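Side-chain contacts in 6-aminohexanoate-dimer hydrolase (Bacillus anthracis, PDB 4GB7), which probably hydrolyses 6-aminohexanoate dimers or related amides, as a putative serine hydrolase of the beta-lactamase family: residues 183-187 with 188-192; 344-348 with 349-353; 320-324 with 325-329; 147-150 with 151-155. All coordinates share one frame; numbering follows the deposited sequence.

Interaction 1: residues 183-187 with 188-192; sequences QQLMD and MQVSV
Q189 folds back across the end of the helix that precedes it, and its side chain touches both Q184 and D187. Its CB lies 3.8 Å from Q184 O. With chi1 at -69°, Q189 CG stands beside its backbone N and lies 3.6 Å from D187 O. From there the chain runs out extended: CD packs on D187 CB, and OE1 lies loosely beside Q184 CG, at 4.1 Å. The OE1 tip takes a hydrogen from a water 2.6 Å away, while NE2, the other branch of the amide, skirts D187 CB. That same water also donates to D187 OD2, so it links the glutamine to the carboxylate. Q183 NE2 reaches D187 OD2 too, at 3.0 Å and from above the carboxylate plane, and D187 OD1 is held by H356 ND1 and N357 N. Several partners thus fix the rotation of this buried acid. Q184 and Q189 cross at about a right angle with their amide planes 55° apart; Q184 OE1 turns back to T181 N. On the apolar side, L185 CD2 meets V190 CG2 at 3.6 Å, and F177 of helix 176-179 packs on both residues. Q189 N bonds to Q184 O at 2.9 Å, nearly straight at 170°, and M188 N bonds to L185 O at 3.0 Å. M188, a selenomethionine with positive phi, is the C-prime residue: this is a Schellman motif closing helix 182-186 and sending the chain toward strand 191-193.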
# COMPACT_ATOMS: atom_id res chain seq x y z
N GLN A 183 15.65 -2.09 -10.27
CA GLN A 183 14.65 -2.98 -10.81
C GLN A 183 14.40 -4.18 -9.89
O GLN A 183 13.24 -4.54 -9.66
CB GLN A 183 14.95 -3.39 -12.26
CG GLN A 183 13.75 -4.07 -12.93
CD GLN A 183 12.53 -3.16 -13.02
OE1 GLN A 183 12.59 -2.07 -13.57
NE2 GLN A 183 11.40 -3.62 -12.49
N GLN A 184 15.46 -4.79 -9.38
CA GLN A 184 15.34 -5.88 -8.37
C GLN A 184 14.56 -5.47 -7.14
O GLN A 184 13.71 -6.24 -6.63
CB GLN A 184 16.72 -6.47 -8.04
CG GLN A 184 17.23 -7.27 -9.23
CD GLN A 184 18.75 -7.57 -9.16
OE1 GLN A 184 19.51 -6.99 -8.30
NE2 GLN A 184 19.22 -8.42 -10.05
N LEU A 185 14.83 -4.25 -6.67
CA LEU A 185 14.09 -3.69 -5.53
C LEU A 185 12.61 -3.50 -5.89
O LEU A 185 11.68 -3.92 -5.11
CB LEU A 185 14.73 -2.38 -5.06
CG LEU A 185 16.13 -2.46 -4.47
CD1 LEU A 185 16.84 -1.11 -4.47
CD2 LEU A 185 16.17 -3.03 -3.06
N MSE A 186 12.38 -2.85 -7.02
CA MSE A 186 11.01 -2.65 -7.56
C MSE A 186 10.20 -3.96 -7.65
O MSE A 186 8.98 -3.98 -7.37
CB MSE A 186 11.08 -1.99 -8.94
CG MSE A 186 11.47 -0.52 -8.94
SE MSE A 186 9.98 0.55 -8.32
CE MSE A 186 9.22 0.84 -10.05
N ASP A 187 10.88 -5.05 -8.00
CA ASP A 187 10.23 -6.35 -8.17
C ASP A 187 10.28 -7.26 -6.93
O ASP A 187 9.91 -8.44 -7.03
CB ASP A 187 10.82 -7.08 -9.40
CG ASP A 187 10.41 -6.42 -10.72
OD1 ASP A 187 9.35 -5.78 -10.74
OD2 ASP A 187 11.19 -6.48 -11.69
N MSE A 188 10.78 -6.74 -5.81
CA MSE A 188 10.83 -7.51 -4.58
C MSE A 188 11.65 -8.81 -4.79
O MSE A 188 11.26 -9.88 -4.41
CB MSE A 188 9.41 -7.79 -4.06
CG MSE A 188 8.82 -6.58 -3.44
SE MSE A 188 9.66 -5.81 -1.96
CE MSE A 188 8.15 -4.78 -1.33
N GLN A 189 12.80 -8.68 -5.41
CA GLN A 189 13.67 -9.81 -5.63
C GLN A 189 15.00 -9.73 -4.81
O GLN A 189 16.03 -10.32 -5.18
CB GLN A 189 13.94 -9.97 -7.11
CG GLN A 189 12.74 -10.41 -7.92
CD GLN A 189 12.98 -10.32 -9.39
OE1 GLN A 189 13.97 -9.74 -9.84
NE2 GLN A 189 12.10 -10.93 -10.17
N VAL A 190 14.93 -9.04 -3.68
CA VAL A 190 16.04 -8.89 -2.76
C VAL A 190 15.72 -9.66 -1.48
O VAL A 190 14.72 -9.36 -0.76
CB VAL A 190 16.31 -7.40 -2.47
CG1 VAL A 190 17.55 -7.25 -1.63
CG2 VAL A 190 16.42 -6.59 -3.81
N SER A 191 16.56 -10.67 -1.22
CA SER A 191 16.30 -11.65 -0.14
C SER A 191 17.16 -11.27 1.05
O SER A 191 18.41 -11.39 1.02
CB SER A 191 16.60 -13.06 -0.63
OG SER A 191 15.68 -13.53 -1.61
N VAL A 192 16.50 -10.83 2.11
CA VAL A 192 17.16 -10.27 3.25
C VAL A 192 16.45 -10.66 4.53
O VAL A 192 15.21 -10.74 4.59
CB VAL A 192 17.15 -8.71 3.13
CG1 VAL A 192 17.21 -8.02 4.47
CG2 VAL A 192 18.27 -8.22 2.19
O HOH W 1 13.74 -7.72 -11.52

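Interaction 2: residues 344-348 with 349-353; sequences ELAIG and PGASI
A chi1 of 62° sets I347 CG1 between its backbone N and carbonyl carbon, and the extended second torsion carries CD1 out across the loop to I353. I353 has chi1 at -62°, which leaves CG2 anti to its backbone N and turned to receive that methyl. I347 CD1 therefore sits 3.6 Å from I353 CB and 3.7 Å from I353 CG2, nestling where the beta carbon branches. One bond back, I347 CG1 touches the methyl of A351, CG1 to CB 3.7 Å, so a single isoleucine chain spans two residues of the facing limb. A346 CB lies more loosely against A351 CB, at 4.4 Å. Beneath these apolar touches the backbone closes the loop twice. I347 N donates to I353 O at 3.0 Å, somewhat tilted from the carbonyl plane, and the CA-H of A346 points at the same oxygen, CA to O 3.5 Å. At the tip, A351 N bonds to G348 O at 3.0 Å, arriving 46° out of the carbonyl plane. This closes a type II beta turn whose two central residues are P349 and G350, the glycine taking the positive phi that such a turn asks for. The whole loop is near the surface, after helix 332-338 and directly before strand 354-356. L345 pairs by backbone with Y355 of that strand, I347 also rests on Y355 and on F247, and W360 of strand 359-361 packs against both isoleucines.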
# COMPACT_ATOMS: atom_id res chain seq x y z
N GLU A 344 5.72 -15.20 -15.45
CA GLU A 344 6.72 -14.12 -15.48
C GLU A 344 6.62 -13.38 -14.16
O GLU A 344 5.49 -13.06 -13.72
CB GLU A 344 6.47 -13.12 -16.61
CG GLU A 344 6.57 -13.72 -18.00
CD GLU A 344 6.26 -12.74 -19.11
OE1 GLU A 344 5.54 -11.72 -18.89
OE2 GLU A 344 6.75 -13.02 -20.22
N LEU A 345 7.77 -13.12 -13.56
CA LEU A 345 7.85 -12.40 -12.28
C LEU A 345 6.93 -13.07 -11.26
O LEU A 345 6.22 -12.39 -10.51
CB LEU A 345 7.51 -10.90 -12.46
CG LEU A 345 8.49 -10.12 -13.34
CD1 LEU A 345 7.95 -8.73 -13.68
CD2 LEU A 345 9.87 -10.05 -12.70
N ALA A 346 6.99 -14.39 -11.20
CA ALA A 346 6.11 -15.17 -10.31
C ALA A 346 6.56 -14.95 -8.88
O ALA A 346 7.73 -14.70 -8.62
CB ALA A 346 6.15 -16.64 -10.64
N ILE A 347 5.62 -15.08 -7.95
CA ILE A 347 5.94 -14.87 -6.54
C ILE A 347 6.57 -16.13 -5.89
O ILE A 347 6.97 -16.11 -4.72
CB ILE A 347 4.73 -14.35 -5.73
CG1 ILE A 347 3.56 -15.33 -5.72
CG2 ILE A 347 4.38 -12.98 -6.25
CD1 ILE A 347 2.46 -15.00 -4.72
N GLY A 348 6.71 -17.20 -6.67
CA GLY A 348 7.36 -18.42 -6.21
C GLY A 348 7.31 -19.43 -7.33
O GLY A 348 6.64 -19.21 -8.33
N PRO A 349 8.00 -20.56 -7.17
CA PRO A 349 8.01 -21.53 -8.25
C PRO A 349 6.62 -22.03 -8.58
O PRO A 349 5.88 -22.46 -7.71
CB PRO A 349 8.90 -22.67 -7.69
CG PRO A 349 9.74 -22.01 -6.66
CD PRO A 349 8.85 -20.96 -6.04
N GLY A 350 6.24 -21.91 -9.85
CA GLY A 350 4.92 -22.33 -10.31
C GLY A 350 3.77 -21.44 -9.91
O GLY A 350 2.61 -21.75 -10.22
N ALA A 351 4.04 -20.31 -9.24
CA ALA A 351 2.93 -19.47 -8.73
C ALA A 351 2.15 -18.80 -9.88
O ALA A 351 2.73 -18.34 -10.86
CB ALA A 351 3.42 -18.41 -7.75
N SER A 352 0.83 -18.74 -9.74
CA SER A 352 -0.02 -18.10 -10.74
C SER A 352 -0.10 -16.59 -10.56
O SER A 352 -0.52 -15.87 -11.48
CB SER A 352 -1.43 -18.67 -10.70
OG SER A 352 -1.91 -18.64 -9.38
N ILE A 353 0.34 -16.13 -9.38
CA ILE A 353 0.41 -14.69 -9.00
C ILE A 353 1.81 -14.17 -9.33
O ILE A 353 2.81 -14.86 -9.10
CB ILE A 353 0.14 -14.50 -7.48
CG1 ILE A 353 -1.28 -14.97 -7.16
CG2 ILE A 353 0.31 -13.03 -7.04
CD1 ILE A 353 -1.53 -15.07 -5.66

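Interaction 3: residues 320-324 with 325-329; sequences NGEYN and GKQIL
Strands 322-323 and 326-327 form a short beta hairpin on the surface, joined by a type I' turn with N324 and G325 at its centre, both at positive phi. Y323 and K326 are its hydrogen-bonded pair: Y323 N reaches K326 O at 2.8 Å and K326 N returns to Y323 O at 2.9 Å. E322 and Q327 make the neighbouring non-hydrogen-bonded pair. The extended E322 chain passes K326 O and reaches toward the turn, bringing OE2 to 3.4 Å from G325 CA; a water donates to E322 OE2 and accepts from G325 N, tying the carboxylate to the turn. The Q327 chain bends at chi2 (64°) and brings its amide back so that NE2 serves two carbonyls: N320 O at 2.8 Å, in the carbonyl plane on a lone pair, and L329 O, also at 2.8 Å and nearly straight. Both oxygens lie close to the amide plane, which fixes its rotation. G321 O takes the N-H of L329 at 3.2 Å and a weak one from I328. On the face that carries Y323 and K326, Y323 CB packs on I328 CG1 at 3.7 Å. N320, which ends helix 307-318 in a Schellman motif, sends OD1 to T334 and K338 of helix 332-338. Y323 leans on L316, and L329 touches F313 and L316 of helix 307-318 and A148 and S152 of helix 143-155.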
# COMPACT_ATOMS: atom_id res chain seq x y z
N ASN A 320 -4.14 4.99 -17.01
CA ASN A 320 -2.75 4.95 -17.49
C ASN A 320 -1.94 6.22 -17.20
O ASN A 320 -1.04 6.62 -17.98
CB ASN A 320 -2.72 4.57 -18.97
CG ASN A 320 -3.52 3.30 -19.25
OD1 ASN A 320 -3.34 2.28 -18.55
ND2 ASN A 320 -4.43 3.37 -20.22
N GLY A 321 -2.22 6.82 -16.05
CA GLY A 321 -1.47 7.96 -15.54
C GLY A 321 -1.89 9.31 -16.07
O GLY A 321 -1.23 10.30 -15.79
N GLU A 322 -2.98 9.36 -16.85
CA GLU A 322 -3.50 10.57 -17.42
C GLU A 322 -4.62 11.17 -16.56
O GLU A 322 -5.53 10.44 -16.13
CB GLU A 322 -4.03 10.27 -18.83
CG GLU A 322 -4.29 11.52 -19.63
CD GLU A 322 -4.69 11.26 -21.05
OE1 GLU A 322 -4.34 10.21 -21.61
OE2 GLU A 322 -5.37 12.13 -21.62
N TYR A 323 -4.55 12.49 -16.35
CA TYR A 323 -5.59 13.29 -15.62
C TYR A 323 -5.85 14.57 -16.39
O TYR A 323 -4.91 15.34 -16.62
CB TYR A 323 -5.14 13.60 -14.21
CG TYR A 323 -6.16 14.32 -13.36
CD1 TYR A 323 -7.18 13.61 -12.76
CD2 TYR A 323 -6.15 15.69 -13.21
CE1 TYR A 323 -8.14 14.26 -12.01
CE2 TYR A 323 -7.08 16.34 -12.45
CZ TYR A 323 -8.06 15.62 -11.83
OH TYR A 323 -9.04 16.26 -11.13
N ASN A 324 -7.10 14.76 -16.82
CA ASN A 324 -7.49 15.93 -17.62
C ASN A 324 -6.44 16.25 -18.67
O ASN A 324 -5.96 17.37 -18.77
CB ASN A 324 -7.72 17.12 -16.73
CG ASN A 324 -8.90 16.95 -15.84
OD1 ASN A 324 -9.71 16.05 -16.05
ND2 ASN A 324 -9.01 17.80 -14.82
N GLY A 325 -6.10 15.23 -19.46
CA GLY A 325 -5.21 15.38 -20.58
C GLY A 325 -3.74 15.52 -20.32
O GLY A 325 -2.98 15.67 -21.30
N LYS A 326 -3.35 15.50 -19.04
CA LYS A 326 -1.94 15.58 -18.64
C LYS A 326 -1.43 14.23 -18.15
O LYS A 326 -2.11 13.51 -17.40
CB LYS A 326 -1.73 16.62 -17.54
CG LYS A 326 -0.29 17.04 -17.32
CD LYS A 326 -0.22 18.32 -16.48
CE LYS A 326 1.22 18.71 -16.20
NZ LYS A 326 1.93 17.63 -15.45
N GLN A 327 -0.21 13.89 -18.56
CA GLN A 327 0.47 12.70 -18.11
C GLN A 327 1.11 12.95 -16.73
O GLN A 327 2.27 13.30 -16.61
CB GLN A 327 1.51 12.28 -19.16
CG GLN A 327 1.84 10.82 -19.12
CD GLN A 327 0.66 9.93 -19.46
OE1 GLN A 327 -0.04 10.17 -20.44
NE2 GLN A 327 0.45 8.89 -18.64
N ILE A 328 0.34 12.70 -15.70
CA ILE A 328 0.77 12.85 -14.32
C ILE A 328 1.84 11.84 -13.95
O ILE A 328 2.84 12.19 -13.28
CB ILE A 328 -0.42 12.74 -13.34
CG1 ILE A 328 -1.52 13.70 -13.73
CG2 ILE A 328 0.06 13.00 -11.91
CD1 ILE A 328 -1.16 15.14 -13.85
N LEU A 329 1.61 10.59 -14.36
CA LEU A 329 2.53 9.51 -14.12
C LEU A 329 2.76 8.76 -15.42
O LEU A 329 1.95 8.78 -16.30
CB LEU A 329 1.94 8.57 -13.06
CG LEU A 329 1.93 9.09 -11.61
CD1 LEU A 329 1.22 8.09 -10.74
CD2 LEU A 329 3.32 9.40 -11.10
O HOH W 2 -7.40 12.59 -19.67

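Interaction 4: residues 147-150 with 151-155; sequences GAII and QSLAE
S152 folds its hydroxyl back onto A148 one turn earlier in helix 143-155, an alpha-helix at whose start lies an SxxK pattern running from S140 to K143, consistent with the nucleophile and lysine of serine beta-lactamase relatives. With chi1 at -56°, OG lies anti to its own carbonyl carbon and beside the backbone N, and donates to A148 O at 2.9 Å. S152 N bonds to the same oxygen at 3.0 Å. The two donors approach from opposite faces of the carbonyl plane, so one buried oxygen holds two bonds and the hydroxyl is satisfied within the helix. A turn-spaced apolar pair follows: I149 and L153 lie side by side pointing the same way, I149 CG2 to L153 CD1 4.0 Å, and L153 CG lies 3.4 Å from I149 O. R276 of helix 269-278 touches both of these residues, and I150 turns to L257 and I261 of helix 251-265. Q151 takes another course. Its CG is anti to the backbone N (chi1 -164°) and the chain then bends at chi2, 63°, curling the amide along the helix toward E155. There Q151 NE2 meets E155 OE2 at 3.0 Å on the anti side of the carboxylate, while S332 OG bonds to that same OE2.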
# COMPACT_ATOMS: atom_id res chain seq x y z
N GLY A 147 7.01 3.34 -5.85
CA GLY A 147 7.21 2.73 -7.18
C GLY A 147 6.93 3.71 -8.33
O GLY A 147 7.69 3.82 -9.29
N ALA A 148 5.83 4.44 -8.22
CA ALA A 148 5.43 5.40 -9.24
C ALA A 148 6.46 6.49 -9.43
O ALA A 148 6.74 6.86 -10.58
CB ALA A 148 4.09 6.00 -8.89
N ILE A 149 7.00 7.00 -8.32
CA ILE A 149 8.00 8.08 -8.36
C ILE A 149 9.31 7.54 -8.90
O ILE A 149 9.98 8.25 -9.70
CB ILE A 149 8.19 8.81 -6.99
CG1 ILE A 149 6.83 9.47 -6.60
CG2 ILE A 149 9.33 9.84 -7.04
CD1 ILE A 149 6.71 9.87 -5.14
N ILE A 150 9.69 6.33 -8.50
CA ILE A 150 10.88 5.72 -9.10
C ILE A 150 10.79 5.62 -10.63
O ILE A 150 11.74 6.00 -11.38
CB ILE A 150 11.18 4.33 -8.52
CG1 ILE A 150 11.75 4.48 -7.08
CG2 ILE A 150 12.18 3.57 -9.41
CD1 ILE A 150 13.14 5.09 -6.91
N GLN A 151 9.64 5.18 -11.10
CA GLN A 151 9.40 5.05 -12.55
C GLN A 151 9.49 6.41 -13.24
O GLN A 151 10.09 6.54 -14.32
CB GLN A 151 8.06 4.40 -12.85
CG GLN A 151 7.93 3.88 -14.29
CD GLN A 151 8.93 2.77 -14.57
OE1 GLN A 151 9.11 1.85 -13.76
NE2 GLN A 151 9.63 2.88 -15.68
N SER A 152 8.90 7.44 -12.60
CA SER A 152 8.94 8.82 -13.13
C SER A 152 10.39 9.29 -13.22
O SER A 152 10.80 9.82 -14.24
CB SER A 152 8.14 9.79 -12.27
OG SER A 152 6.81 9.33 -12.15
N LEU A 153 11.16 9.12 -12.15
CA LEU A 153 12.56 9.56 -12.16
C LEU A 153 13.40 8.85 -13.20
O LEU A 153 14.31 9.47 -13.84
CB LEU A 153 13.17 9.42 -10.77
CG LEU A 153 12.68 10.35 -9.67
CD1 LEU A 153 13.11 9.81 -8.32
CD2 LEU A 153 13.21 11.75 -9.85
N ALA A 154 13.11 7.56 -13.39
CA ALA A 154 13.86 6.75 -14.36
C ALA A 154 13.58 7.26 -15.79
O ALA A 154 14.51 7.52 -16.60
CB ALA A 154 13.53 5.27 -14.21
N GLU A 155 12.31 7.49 -16.06
CA GLU A 155 11.90 8.08 -17.35
C GLU A 155 12.36 9.55 -17.60
O GLU A 155 12.44 9.99 -18.75
CB GLU A 155 10.41 7.82 -17.57
CG GLU A 155 10.17 6.29 -17.64
CD GLU A 155 8.80 5.84 -18.11
OE1 GLU A 155 8.05 6.61 -18.74
OE2 GLU A 155 8.48 4.67 -17.85

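How the interactions relate
Interaction 1 touches the probable active site, marked by the SxxK pattern with S140, K143 and Y249, through the M188 side chain, which meets K143; I347 of interaction 2 and G147 of interaction 4 come near it without touching, and interaction 4 continues the helix that K143 begins. The contacts touch in the order 2, 1, 4, 3. L345 CD2 of 344-348 packs 3.5 Å from Q189 NE2, and the M186 CE methyl sits 3.4 Å from G147 O of interaction 4. Interaction 3 touches interaction 4, with L329 CD2 3.6 Å from S152 OG. It stays away from interaction 2, their nearest atoms being about 17 Å apart.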